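Local coordinates for putative dihydrodipicolinate synthase (Thermus thermophilus, PDB 2PCQ), which belongs to the dihydrodipicolinate synthetase family of TIM-barrel proteins and occurs here as an assembly of four chains, at residues Val32-Tyr38 / Lys63-Gly68; Thr95-His101 / Thr130-Leu134; Leu108-Glu113 / Ala138-Leu142; Arg172-Ala178 / Ala189-Leu194. All blocks are in the same frame, centred on the assembly; numbering follows the deposited sequence.

Contact 1: residues Val32-Tyr38 / Lys63-Gly68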
loop_
_atom_site.group_PDB
_atom_site.type_symbol
_atom_site.label_atom_id
_atom_site.label_comp_id
_atom_site.label_asym_id
_atom_site.label_seq_id
_atom_site.Cartn_x
_atom_site.Cartn_y
_atom_site.Cartn_z
ATOM N N VAL A 32 13.605 24.004 25.747
ATOM C CA VAL A 32 12.461 23.095 25.732
ATOM C C VAL A 32 12.100 22.522 27.102
ATOM O O VAL A 32 12.824 22.712 28.077
ATOM C CB VAL A 32 12.730 21.917 24.762
ATOM C CG1 VAL A 32 12.859 22.437 23.335
ATOM C CG2 VAL A 32 14.020 21.200 25.166
ATOM N N ASP A 33 10.980 21.806 27.165
ATOM C CA ASP A 33 10.517 21.206 28.415
ATOM C C ASP A 33 11.303 19.957 28.801
ATOM O O ASP A 33 11.328 19.565 29.967
ATOM C CB ASP A 33 9.033 20.857 28.304
ATOM C CG ASP A 33 8.155 22.087 28.211
ATOM O OD1 ASP A 33 8.021 22.793 29.231
ATOM O OD2 ASP A 33 7.610 22.352 27.118
ATOM N N GLY A 34 11.934 19.335 27.812
ATOM C CA GLY A 34 12.707 18.135 28.061
ATOM C C GLY A 34 13.246 17.604 26.751
ATOM O O GLY A 34 12.932 18.136 25.687
ATOM N N LEU A 35 14.051 16.553 26.819
ATOM C CA LEU A 35 14.630 15.979 25.615
ATOM C C LEU A 35 14.210 14.537 25.395
ATOM O O LEU A 35 13.899 13.814 26.344
ATOM C CB LEU A 35 16.160 16.005 25.694
ATOM C CG LEU A 35 16.911 17.313 25.939
ATOM C CD1 LEU A 35 18.391 16.992 26.116
ATOM C CD2 LEU A 35 16.702 18.279 24.777
ATOM N N LEU A 36 14.199 14.132 24.129
ATOM C CA LEU A 36 13.916 12.749 23.772
ATOM C C LEU A 36 15.225 12.257 23.172
ATOM O O LEU A 36 15.637 12.723 22.106
ATOM C CB LEU A 36 12.801 12.631 22.724
ATOM C CG LEU A 36 12.799 11.285 21.973
ATOM C CD1 LEU A 36 12.746 10.117 22.957
ATOM C CD2 LEU A 36 11.617 11.226 21.016
ATOM N N VAL A 37 15.890 11.345 23.871
ATOM C CA VAL A 37 17.152 10.782 23.399
ATOM C C VAL A 37 16.854 9.484 22.642
ATOM O O VAL A 37 16.062 8.664 23.097
ATOM C CB VAL A 37 18.108 10.471 24.581
ATOM C CG1 VAL A 37 19.431 9.933 24.056
ATOM C CG2 VAL A 37 18.342 11.727 25.406
ATOM N N TYR A 38 17.482 9.315 21.484
ATOM C CA TYR A 38 17.286 8.130 20.653
ATOM C C TYR A 38 15.854 7.992 20.140
ATOM O O TYR A 38 15.285 6.896 20.134
ATOM C CB TYR A 38 17.690 6.851 21.406
ATOM C CG TYR A 38 19.152 6.787 21.816
ATOM C CD1 TYR A 38 20.137 7.444 21.075
ATOM C CD2 TYR A 38 19.551 6.050 22.931
ATOM C CE1 TYR A 38 21.484 7.369 21.434
ATOM C CE2 TYR A 38 20.904 5.962 23.299
ATOM C CZ TYR A 38 21.859 6.625 22.547
ATOM O OH TYR A 38 23.188 6.538 22.889
ATOM N N LYS A 63 16.792 18.362 32.788
ATOM C CA LYS A 63 15.336 18.290 32.816
ATOM C C LYS A 63 14.887 16.852 32.569
ATOM O O LYS A 63 15.625 16.063 31.986
ATOM C CB LYS A 63 14.748 19.215 31.743
ATOM C CG LYS A 63 15.159 20.669 31.902
ATOM C CD LYS A 63 14.515 21.567 30.857
ATOM C CE LYS A 63 14.981 23.009 31.025
ATOM N NZ LYS A 63 14.352 23.932 30.041
ATOM N N PRO A 64 13.677 16.488 33.030
ATOM C CA PRO A 64 13.182 15.121 32.820
ATOM C C PRO A 64 13.258 14.784 31.333
ATOM O O PRO A 64 12.782 15.548 30.496
ATOM C CB PRO A 64 11.742 15.193 33.323
ATOM C CG PRO A 64 11.831 16.212 34.429
ATOM C CD PRO A 64 12.715 17.283 33.818
ATOM N N PHE A 65 13.852 13.644 31.004
ATOM C CA PHE A 65 13.992 13.258 29.609
ATOM C C PHE A 65 13.439 11.877 29.303
ATOM O O PHE A 65 13.195 11.069 30.204
ATOM C CB PHE A 65 15.465 13.325 29.197
ATOM C CG PHE A 65 16.347 12.331 29.906
ATOM C CD1 PHE A 65 16.784 11.178 29.257
ATOM C CD2 PHE A 65 16.764 12.561 31.214
ATOM C CE1 PHE A 65 17.628 10.270 29.899
ATOM C CE2 PHE A 65 17.608 11.660 31.867
ATOM C CZ PHE A 65 18.043 10.512 31.209
ATOM N N LEU A 66 13.242 11.624 28.014
ATOM C CA LEU A 66 12.730 10.350 27.541
ATOM C C LEU A 66 13.811 9.676 26.719
ATOM O O LEU A 66 14.663 10.341 26.127
ATOM C CB LEU A 66 11.497 10.566 26.659
ATOM C CG LEU A 66 10.280 11.276 27.254
ATOM C CD1 LEU A 66 9.268 11.547 26.146
ATOM C CD2 LEU A 66 9.664 10.417 28.352
ATOM N N VAL A 67 13.784 8.350 26.692
ATOM C CA VAL A 67 14.749 7.600 25.903
ATOM C C VAL A 67 13.990 6.644 24.995
ATOM O O VAL A 67 13.153 5.866 25.458
ATOM C CB VAL A 67 15.712 6.791 26.791
ATOM C CG1 VAL A 67 16.686 6.006 25.915
ATOM C CG2 VAL A 67 16.475 7.729 27.713
ATOM N N GLY A 68 14.273 6.715 23.701
ATOM C CA GLY A 68 13.606 5.833 22.762
ATOM C C GLY A 68 14.201 4.440 22.846
ATOM O O GLY A 68 15.417 4.293 22.972
HETATM O O HOH W 1 10.427 16.919 30.651
HETATM O O HOH W 2 15.617 16.671 29.274
#
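The Tyr38 ring has Gly68 O at its edge, near the ring plane. Val37 CG1, from the same segment, sits over the centre of one face of that ring. Val67 lies alongside Tyr38 and points the same way, with Val67 CG1 4.1 Å from Tyr38 CD2. The Phe65 ring has Lys63 O in its plane, at the edge. Val37 CG2 comes to this ring at a slant, 4.2 Å from Phe65 CD1. With CG1 anti to the backbone N (chi1 -178°), Val37 gives one methyl to each ring.

The backbones are parallel strands, with Leu36 beside Leu66 and Val37 beside Val67. Three nearly straight bonds join them: Leu66 N to Leu35 O at 2.8 Å, Val37 N to Leu66 O at 2.8 Å, and Gly68 N to Val37 O at 2.7 Å. On the other face, Leu36 CD1 packs on Leu66 CB at 3.9 Å. Toward Val32 and Lys63 the strand pairing gives way to water and a side chain. One water donates to both Asp33 O and Pro64 O. Lys63, extended beyond CG, reaches across to give NZ to Val32 O at 2.8 Å.

The strands belong to a beta-alpha-beta unit of the TIM barrel, with helix 49-57 between them. Leu36 and Leu66 both touch Ile193 of strand 191-193. Val37 and Tyr38 rest on Phe21 of helix 18-28.

Contact 2: residues Thr95-His101 / Thr130-Leu134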
loop_
_atom_site.group_PDB
_atom_site.type_symbol
_atom_site.label_atom_id
_atom_site.label_comp_id
_atom_site.label_asym_id
_atom_site.label_seq_id
_atom_site.Cartn_x
_atom_site.Cartn_y
_atom_site.Cartn_z
ATOM N N THR A 95 8.977 1.297 20.458
ATOM C CA THR A 95 8.324 0.932 19.207
ATOM C C THR A 95 8.077 -0.577 19.221
ATOM O O THR A 95 8.713 -1.312 19.975
ATOM C CB THR A 95 9.233 1.240 18.003
ATOM O OG1 THR A 95 10.505 0.615 18.208
ATOM C CG2 THR A 95 9.431 2.742 17.834
ATOM N N PRO A 96 7.147 -1.063 18.384
ATOM C CA PRO A 96 6.865 -2.502 18.340
ATOM C C PRO A 96 7.967 -3.241 17.579
ATOM O O PRO A 96 8.698 -2.634 16.795
ATOM C CB PRO A 96 5.543 -2.579 17.568
ATOM C CG PRO A 96 4.955 -1.198 17.695
ATOM C CD PRO A 96 6.163 -0.313 17.589
ATOM N N PRO A 97 8.123 -4.553 17.824
ATOM C CA PRO A 97 9.159 -5.295 17.096
ATOM C C PRO A 97 8.806 -5.110 15.612
ATOM O O PRO A 97 7.631 -4.959 15.284
ATOM C CB PRO A 97 8.952 -6.728 17.577
ATOM C CG PRO A 97 8.523 -6.526 19.004
ATOM C CD PRO A 97 7.526 -5.382 18.888
ATOM N N ARG A 98 9.795 -5.141 14.724
ATOM C CA ARG A 98 9.540 -4.897 13.299
ATOM C C ARG A 98 9.702 -6.008 12.264
ATOM O O ARG A 98 8.757 -6.353 11.550
ATOM C CB ARG A 98 10.414 -3.738 12.823
ATOM C CG ARG A 98 10.072 -2.381 13.385
ATOM C CD ARG A 98 11.336 -1.551 13.435
ATOM N NE ARG A 98 12.076 -1.847 14.650
ATOM C CZ ARG A 98 13.399 -1.823 14.761
ATOM N NH1 ARG A 98 14.161 -1.522 13.718
ATOM N NH2 ARG A 98 13.950 -2.086 15.934
ATOM N N TYR A 99 10.919 -6.528 12.160
ATOM C CA TYR A 99 11.250 -7.532 11.163
ATOM C C TYR A 99 10.247 -8.673 10.967
ATOM O O TYR A 99 9.856 -8.953 9.835
ATOM C CB TYR A 99 12.641 -8.099 11.449
ATOM C CG TYR A 99 13.297 -8.705 10.235
ATOM C CD1 TYR A 99 14.026 -7.917 9.343
ATOM C CD2 TYR A 99 13.170 -10.064 9.963
ATOM C CE1 TYR A 99 14.617 -8.477 8.206
ATOM C CE2 TYR A 99 13.755 -10.634 8.829
ATOM C CZ TYR A 99 14.474 -9.838 7.958
ATOM O OH TYR A 99 15.044 -10.403 6.842
ATOM N N TYR A 100 9.833 -9.330 12.048
ATOM C CA TYR A 100 8.873 -10.438 11.941
ATOM C C TYR A 100 7.504 -10.052 12.493
ATOM O O TYR A 100 6.728 -10.911 12.913
ATOM C CB TYR A 100 9.390 -11.660 12.708
ATOM C CG TYR A 100 10.733 -12.165 12.235
ATOM C CD1 TYR A 100 10.846 -12.940 11.080
ATOM C CD2 TYR A 100 11.896 -11.847 12.931
ATOM C CE1 TYR A 100 12.091 -13.381 10.634
ATOM C CE2 TYR A 100 13.139 -12.276 12.496
ATOM C CZ TYR A 100 13.232 -13.041 11.350
ATOM O OH TYR A 100 14.470 -13.457 10.929
ATOM N N HIS A 101 7.208 -8.759 12.471
ATOM C CA HIS A 101 5.953 -8.239 13.000
ATOM C C HIS A 101 4.694 -9.016 12.623
ATOM O O HIS A 101 3.779 -9.154 13.437
ATOM C CB HIS A 101 5.795 -6.772 12.592
ATOM C CG HIS A 101 4.631 -6.091 13.237
ATOM N ND1 HIS A 101 3.349 -6.175 12.742
ATOM C CD2 HIS A 101 4.555 -5.319 14.349
ATOM C CE1 HIS A 101 2.532 -5.483 13.517
ATOM N NE2 HIS A 101 3.240 -4.954 14.499
ATOM N N THR A 130 9.346 2.611 11.107
ATOM C CA THR A 130 9.223 1.222 11.545
ATOM C C THR A 130 8.466 0.382 10.526
ATOM O O THR A 130 8.628 -0.833 10.466
ATOM C CB THR A 130 8.497 1.110 12.896
ATOM O OG1 THR A 130 7.162 1.610 12.763
ATOM C CG2 THR A 130 9.245 1.895 13.973
ATOM N N LYS A 131 7.622 1.037 9.742
ATOM C CA LYS A 131 6.861 0.362 8.706
ATOM C C LYS A 131 5.937 -0.752 9.201
ATOM O O LYS A 131 5.644 -1.699 8.470
ATOM C CB LYS A 131 7.833 -0.167 7.645
ATOM C CG LYS A 131 8.711 0.940 7.063
ATOM C CD LYS A 131 9.824 0.394 6.181
ATOM C CE LYS A 131 10.745 1.510 5.683
ATOM N NZ LYS A 131 11.539 2.150 6.778
ATOM N N VAL A 132 5.488 -0.639 10.448
ATOM C CA VAL A 132 4.558 -1.605 11.021
ATOM C C VAL A 132 3.476 -0.824 11.746
ATOM O O VAL A 132 3.694 0.307 12.185
ATOM C CB VAL A 132 5.233 -2.583 12.027
ATOM C CG1 VAL A 132 6.263 -3.448 11.306
ATOM C CG2 VAL A 132 5.863 -1.809 13.177
ATOM N N ASP A 133 2.307 -1.430 11.875
ATOM C CA ASP A 133 1.192 -0.775 12.530
ATOM C C ASP A 133 1.140 -1.059 14.031
ATOM O O ASP A 133 1.783 -1.980 14.530
ATOM C CB ASP A 133 -0.110 -1.223 11.855
ATOM C CG ASP A 133 -1.322 -0.455 12.345
ATOM O OD1 ASP A 133 -1.210 0.772 12.537
ATOM O OD2 ASP A 133 -2.390 -1.078 12.522
ATOM N N LEU A 134 0.402 -0.217 14.746
ATOM C CA LEU A 134 0.179 -0.361 16.180
ATOM C C LEU A 134 -1.324 -0.121 16.261
ATOM O O LEU A 134 -1.778 1.006 16.464
ATOM C CB LEU A 134 0.938 0.697 16.985
ATOM C CG LEU A 134 0.744 0.627 18.511
ATOM C CD1 LEU A 134 1.030 -0.774 19.016
ATOM C CD2 LEU A 134 1.660 1.621 19.194
HETATM O O HOH W 3 1.921 -3.709 16.463
#
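Val132 packs against His101 where two loops of the TIM barrel meet. One follows strand 91-94 and the other follows helix 127-130. Val132 CB lies over one face of the imidazole, 3.8 Å from the centroid of the His101 ring, in a CH-pi contact. Val132 CG1 also touches His101 CB at 3.6 Å. At the ring's edge, in plane, are Pro97 O and a water. This water is 2.7 Å from His101 NE2 and donates to Asp133 O.

Beside this pair, Arg98 crosses Thr130 at about a right angle, with Arg98 CG 3.9 Å from Thr130 CB. The methyls Thr95 CG2 and Thr130 CG2 meet at 4.0 Å. Pro96 CG touches Leu134 CD1 at 4.2 Å.

The backbone sets these groups in place. A type I turn runs from Arg98 to His101, and His101 CG stands anti to its backbone N (chi1 -172°), which brings the ring to Val132. Lys131, the first residue past helix 127-130, has positive phi and turns the chain out of the helix. Glu72 OE1 accepts from both Arg98 N and Tyr99 N. Tyr100 OH hydrogen-bonds to Ser40 O of the second subunit. Arg98 O accepts twice: from His101 N at 3.0 Å and from Lys131 NZ of the second subunit.

Contact 3: residues Leu108-Glu113 / Ala138-Leu142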
loop_
_atom_site.group_PDB
_atom_site.type_symbol
_atom_site.label_atom_id
_atom_site.label_comp_id
_atom_site.label_asym_id
_atom_site.label_seq_id
_atom_site.Cartn_x
_atom_site.Cartn_y
_atom_site.Cartn_z
ATOM N N LEU A 108 2.649 -8.723 20.832
ATOM C CA LEU A 108 2.765 -7.268 20.884
ATOM C C LEU A 108 2.452 -6.792 22.295
ATOM O O LEU A 108 3.172 -5.967 22.860
ATOM C CB LEU A 108 1.790 -6.606 19.906
ATOM C CG LEU A 108 1.765 -5.071 19.934
ATOM C CD1 LEU A 108 3.096 -4.522 19.448
ATOM C CD2 LEU A 108 0.642 -4.566 19.058
ATOM N N LEU A 109 1.361 -7.312 22.854
ATOM C CA LEU A 109 0.951 -6.947 24.204
ATOM C C LEU A 109 1.964 -7.484 25.208
ATOM O O LEU A 109 2.311 -6.801 26.170
ATOM C CB LEU A 109 -0.444 -7.513 24.509
ATOM C CG LEU A 109 -1.562 -7.071 23.559
ATOM C CD1 LEU A 109 -2.868 -7.747 23.949
ATOM C CD2 LEU A 109 -1.706 -5.556 23.608
ATOM N N ARG A 110 2.439 -8.706 24.980
ATOM C CA ARG A 110 3.422 -9.303 25.879
ATOM C C ARG A 110 4.687 -8.456 25.919
ATOM O O ARG A 110 5.305 -8.300 26.972
ATOM C CB ARG A 110 3.783 -10.726 25.434
ATOM C CG ARG A 110 2.642 -11.729 25.537
ATOM C CD ARG A 110 3.170 -13.162 25.527
ATOM N NE ARG A 110 3.764 -13.553 24.249
ATOM C CZ ARG A 110 3.068 -13.930 23.180
ATOM N NH1 ARG A 110 1.743 -13.968 23.226
ATOM N NH2 ARG A 110 3.699 -14.277 22.063
ATOM N N TYR A 111 5.067 -7.910 24.768
ATOM C CA TYR A 111 6.266 -7.083 24.673
ATOM C C TYR A 111 6.148 -5.845 25.565
ATOM O O TYR A 111 6.987 -5.606 26.432
ATOM C CB TYR A 111 6.489 -6.651 23.219
ATOM C CG TYR A 111 7.775 -5.888 22.981
ATOM C CD1 TYR A 111 9.019 -6.513 23.107
ATOM C CD2 TYR A 111 7.751 -4.537 22.637
ATOM C CE1 TYR A 111 10.206 -5.808 22.895
ATOM C CE2 TYR A 111 8.931 -3.824 22.423
ATOM C CZ TYR A 111 10.151 -4.465 22.555
ATOM O OH TYR A 111 11.309 -3.758 22.348
ATOM N N TYR A 112 5.096 -5.065 25.353
ATOM C CA TYR A 112 4.881 -3.851 26.125
ATOM C C TYR A 112 4.625 -4.093 27.610
ATOM O O TYR A 112 5.072 -3.318 28.451
ATOM C CB TYR A 112 3.729 -3.047 25.521
ATOM C CG TYR A 112 4.119 -2.287 24.273
ATOM C CD1 TYR A 112 3.540 -2.583 23.037
ATOM C CD2 TYR A 112 5.071 -1.268 24.326
ATOM C CE1 TYR A 112 3.900 -1.880 21.886
ATOM C CE2 TYR A 112 5.436 -0.561 23.183
ATOM C CZ TYR A 112 4.848 -0.870 21.969
ATOM O OH TYR A 112 5.191 -0.157 20.844
ATOM N N GLU A 113 3.909 -5.163 27.939
ATOM C CA GLU A 113 3.625 -5.455 29.338
ATOM C C GLU A 113 4.904 -5.840 30.070
ATOM O O GLU A 113 5.076 -5.512 31.240
ATOM C CB GLU A 113 2.579 -6.566 29.444
ATOM C CG GLU A 113 1.252 -6.175 28.809
ATOM C CD GLU A 113 0.231 -7.289 28.833
ATOM O OE1 GLU A 113 0.632 -8.468 28.920
ATOM O OE2 GLU A 113 -0.977 -6.983 28.746
ATOM N N ALA A 138 -4.944 -2.469 20.143
ATOM C CA ALA A 138 -3.828 -2.767 21.033
ATOM C C ALA A 138 -3.576 -1.595 21.974
ATOM O O ALA A 138 -3.312 -1.787 23.160
ATOM C CB ALA A 138 -2.574 -3.068 20.221
ATOM N N VAL A 139 -3.656 -0.377 21.446
ATOM C CA VAL A 139 -3.445 0.807 22.274
ATOM C C VAL A 139 -4.482 0.849 23.396
ATOM O O VAL A 139 -4.156 1.159 24.539
ATOM C CB VAL A 139 -3.554 2.112 21.444
ATOM C CG1 VAL A 139 -3.395 3.326 22.360
ATOM C CG2 VAL A 139 -2.482 2.135 20.352
ATOM N N GLU A 140 -5.731 0.530 23.069
ATOM C CA GLU A 140 -6.793 0.542 24.064
ATOM C C GLU A 140 -6.609 -0.556 25.116
ATOM O O GLU A 140 -6.946 -0.371 26.284
ATOM C CB GLU A 140 -8.162 0.408 23.387
ATOM C CG GLU A 140 -9.325 0.353 24.376
ATOM C CD GLU A 140 -10.657 0.705 23.747
ATOM O OE1 GLU A 140 -10.828 0.475 22.534
ATOM O OE2 GLU A 140 -11.543 1.203 24.473
ATOM N N ALA A 141 -6.059 -1.692 24.705
ATOM C CA ALA A 141 -5.827 -2.789 25.634
ATOM C C ALA A 141 -4.685 -2.452 26.587
ATOM O O ALA A 141 -4.698 -2.856 27.746
ATOM C CB ALA A 141 -5.505 -4.070 24.867
ATOM N N LEU A 142 -3.700 -1.706 26.094
ATOM C CA LEU A 142 -2.543 -1.330 26.901
ATOM C C LEU A 142 -2.767 -0.089 27.756
ATOM O O LEU A 142 -2.135 0.075 28.800
ATOM C CB LEU A 142 -1.330 -1.104 25.994
ATOM C CG LEU A 142 -0.794 -2.354 25.288
ATOM C CD1 LEU A 142 0.150 -1.960 24.168
ATOM C CD2 LEU A 142 -0.093 -3.238 26.308
#
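Leu142 is the main bump here. Its branched end fills a hollow on helix 107-118 formed by Leu109, Tyr112 and Glu113. The CB of Leu142 leaves the backbone alongside the partner helix, not at it, and the branched end bends over to meet it. CG lies anti to the carbonyl carbon (chi1 -67°), and from there both methyls reach helix 107-118. Leu142 CD1 goes to the ring side, 3.6 Å from Tyr112 CD1. The side chains of Tyr112 and Leu142 cross at about a right angle. Leu142 CD2 lies 3.9 Å from Tyr112 CB and also touches Glu113 CG, so the aliphatic part of the glutamate forms one wall.

Leu109 is the counterpart bump. Its CD2 methyl enters between Ala138, Ala141 and Leu142, with the closest approach at 3.7 Å to Leu142 CG. It is 4.3 Å from Ala141 CB. The two alanines make this side shallow. Leu108 completes the fit, its CD2 resting on Ala138 CB at 3.7 Å.

The short helical segments pass at 10.7 Å between axes, with their directions 39° apart. Both helices lie on the outside of the TIM barrel. Leu142 and Tyr112 also rest on Leu123 of strand 121-125, beneath them.

The polar end of Tyr112 turns elsewhere: its OH bonds to Ala94 O. The contact between the two segments is apolar, so shape and burial of carbon surface hold it rather than directed bonds.

Contact 4: residues Arg172-Ala178 / Ala189-Leu194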
loop_
_atom_site.group_PDB
_atom_site.type_symbol
_atom_site.label_atom_id
_atom_site.label_comp_id
_atom_site.label_asym_id
_atom_site.label_seq_id
_atom_site.Cartn_x
_atom_site.Cartn_y
_atom_site.Cartn_z
ATOM N N ARG A 172 -1.808 10.044 28.014
ATOM C CA ARG A 172 -1.188 11.246 27.484
ATOM C C ARG A 172 -0.734 11.099 26.043
ATOM O O ARG A 172 0.128 10.284 25.722
ATOM C CB ARG A 172 -0.026 11.633 28.394
ATOM C CG ARG A 172 -0.481 11.843 29.841
ATOM C CD ARG A 172 0.692 11.902 30.791
ATOM N NE ARG A 172 1.610 12.974 30.432
ATOM C CZ ARG A 172 2.824 13.112 30.950
ATOM N NH1 ARG A 172 3.260 12.239 31.848
ATOM N NH2 ARG A 172 3.596 14.125 30.578
ATOM N N VAL A 173 -1.321 11.915 25.181
ATOM C CA VAL A 173 -1.023 11.869 23.761
ATOM C C VAL A 173 -0.072 12.948 23.282
ATOM O O VAL A 173 -0.313 14.139 23.478
ATOM C CB VAL A 173 -2.318 11.975 22.928
ATOM C CG1 VAL A 173 -1.988 11.954 21.444
ATOM C CG2 VAL A 173 -3.266 10.829 23.296
ATOM N N TYR A 174 1.007 12.511 22.640
ATOM C CA TYR A 174 1.998 13.415 22.074
ATOM C C TYR A 174 2.074 13.157 20.580
ATOM O O TYR A 174 2.146 12.009 20.146
ATOM C CB TYR A 174 3.366 13.180 22.717
ATOM C CG TYR A 174 3.584 14.048 23.930
ATOM C CD1 TYR A 174 4.069 15.346 23.793
ATOM C CD2 TYR A 174 3.212 13.613 25.201
ATOM C CE1 TYR A 174 4.169 16.196 24.883
ATOM C CE2 TYR A 174 3.307 14.460 26.305
ATOM C CZ TYR A 174 3.783 15.753 26.134
ATOM O OH TYR A 174 3.851 16.623 27.199
ATOM N N THR A 175 2.024 14.214 19.782
ATOM C CA THR A 175 2.122 14.020 18.348
ATOM C C THR A 175 3.559 14.286 17.933
ATOM O O THR A 175 4.231 15.145 18.510
ATOM C CB THR A 175 1.186 14.966 17.568
ATOM O OG1 THR A 175 1.343 14.727 16.166
ATOM C CG2 THR A 175 1.519 16.423 17.864
ATOM N N GLY A 176 4.035 13.528 16.951
ATOM C CA GLY A 176 5.389 13.721 16.468
ATOM C C GLY A 176 5.351 14.290 15.064
ATOM O O GLY A 176 6.376 14.356 14.386
ATOM N N HIS A 177 4.161 14.711 14.635
ATOM C CA HIS A 177 3.956 15.257 13.290
ATOM C C HIS A 177 3.770 16.780 13.301
ATOM O O HIS A 177 2.701 17.285 13.644
ATOM C CB HIS A 177 2.731 14.593 12.652
ATOM C CG HIS A 177 2.605 14.842 11.183
ATOM N ND1 HIS A 177 3.489 14.322 10.261
ATOM C CD2 HIS A 177 1.696 15.549 10.474
ATOM C CE1 HIS A 177 3.128 14.697 9.047
ATOM N NE2 HIS A 177 2.042 15.443 9.149
ATOM N N ALA A 178 4.806 17.503 12.893
ATOM C CA ALA A 178 4.778 18.963 12.891
ATOM C C ALA A 178 3.774 19.660 11.969
ATOM O O ALA A 178 3.113 20.612 12.386
ATOM C CB ALA A 178 6.184 19.502 12.614
ATOM N N ALA A 189 -4.160 16.409 21.864
ATOM C CA ALA A 189 -2.766 16.092 22.170
ATOM C C ALA A 189 -2.251 16.986 23.296
ATOM O O ALA A 189 -2.561 18.178 23.347
ATOM C CB ALA A 189 -1.900 16.266 20.927
ATOM N N GLU A 190 -1.473 16.400 24.199
ATOM C CA GLU A 190 -0.904 17.138 25.321
ATOM C C GLU A 190 0.205 18.053 24.817
ATOM O O GLU A 190 0.473 19.109 25.392
ATOM C CB GLU A 190 -0.340 16.167 26.363
ATOM C CG GLU A 190 0.318 16.846 27.565
ATOM C CD GLU A 190 0.914 15.850 28.543
ATOM O OE1 GLU A 190 0.172 14.981 29.039
ATOM O OE2 GLU A 190 2.128 15.935 28.816
ATOM N N GLY A 191 0.854 17.645 23.736
ATOM C CA GLY A 191 1.919 18.456 23.184
ATOM C C GLY A 191 2.568 17.794 21.992
ATOM O O GLY A 191 1.977 16.917 21.357
ATOM N N GLY A 192 3.793 18.210 21.692
ATOM C CA GLY A 192 4.492 17.639 20.562
ATOM C C GLY A 192 5.962 17.363 20.799
ATOM O O GLY A 192 6.663 18.125 21.472
ATOM N N ILE A 193 6.414 16.235 20.265
ATOM C CA ILE A 193 7.811 15.831 20.338
ATOM C C ILE A 193 8.153 15.909 18.858
ATOM O O ILE A 193 7.942 14.964 18.097
ATOM C CB ILE A 193 7.952 14.403 20.896
ATOM C CG1 ILE A 193 7.419 14.373 22.334
ATOM C CG2 ILE A 193 9.415 13.965 20.856
ATOM C CD1 ILE A 193 7.517 13.020 23.024
ATOM N N LEU A 194 8.657 17.074 18.462
ATOM C CA LEU A 194 8.928 17.371 17.065
ATOM C C LEU A 194 10.369 17.647 16.684
ATOM O O LEU A 194 11.062 18.413 17.349
ATOM C CB LEU A 194 8.087 18.584 16.670
ATOM C CG LEU A 194 6.631 18.583 17.140
ATOM C CD1 LEU A 194 6.032 19.982 17.023
ATOM C CD2 LEU A 194 5.839 17.592 16.301
#
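Tyr174 and Thr175 pair with Gly191 and Gly192 in the beta-alpha-beta unit that supplies the last two strands of the TIM barrel. The strands are parallel, with helix 181-186 between them. Thr175 bonds through both its backbone N and its O: the N gives to Gly191 O at 3.1 Å, and the O accepts from Ile193 N at 3.0 Å. Before these, Glu190 N gives to Val173 O at 2.6 Å.

A salt bridge closes the end of the unit near the chain's N-terminus. Arg172 grips Glu190 side-on, with NE to OE1 at 2.8 Å and NH2 to OE2 at 2.9 Å. Both oxygens use their syn lone pairs, and the guanidinium and carboxylate planes are only 10° apart. The arginine bends at chi3 (58°) to meet an extended glutamate. Tyr174 OH also donates to Glu190 OE2, a very short bond, with the ring turned 74° from the carboxylate. Two donors on OE2 would be expected to steady its negative charge. Tyr174 OH has a further partner in Met1 N.

Gly191 N lies over one face of the Tyr174 ring, toward its rim. Ile193 CG1 packs against Tyr174 CD1. At the far end, Leu194 CD2 lies against the backbone at Gly176 C and Ala178 N. His177 NE2 bonds to Ser159 of the third subunit. Thr175 OG1 forms an ST turn, accepting from His177 N at 3.2 Å.

In the fold
Contacts 1 and 4 are strand pairings in the same closed barrel, with centres 13 Å apart. They meet inside it, where Leu36 CD2 touches Ile193 CG2 at 3.5 Å and Leu66 CD1 touches Ile193 CD1 at 3.9 Å. Contacts 2 and 3 form a second pair, also 13 Å apart between centres, whose segments alternate along the chain. There Pro96 CB rests on Leu108 CD1 at 3.6 Å, and both contacts reach the second subunit. Contact 4 reaches the third. The potassium ion, bound by Ala143 and Val148, lies near both contact 3 and contact 4, about 8 Å from the side chains of Leu142 and Arg172. It is about 14 Å from that of Leu66.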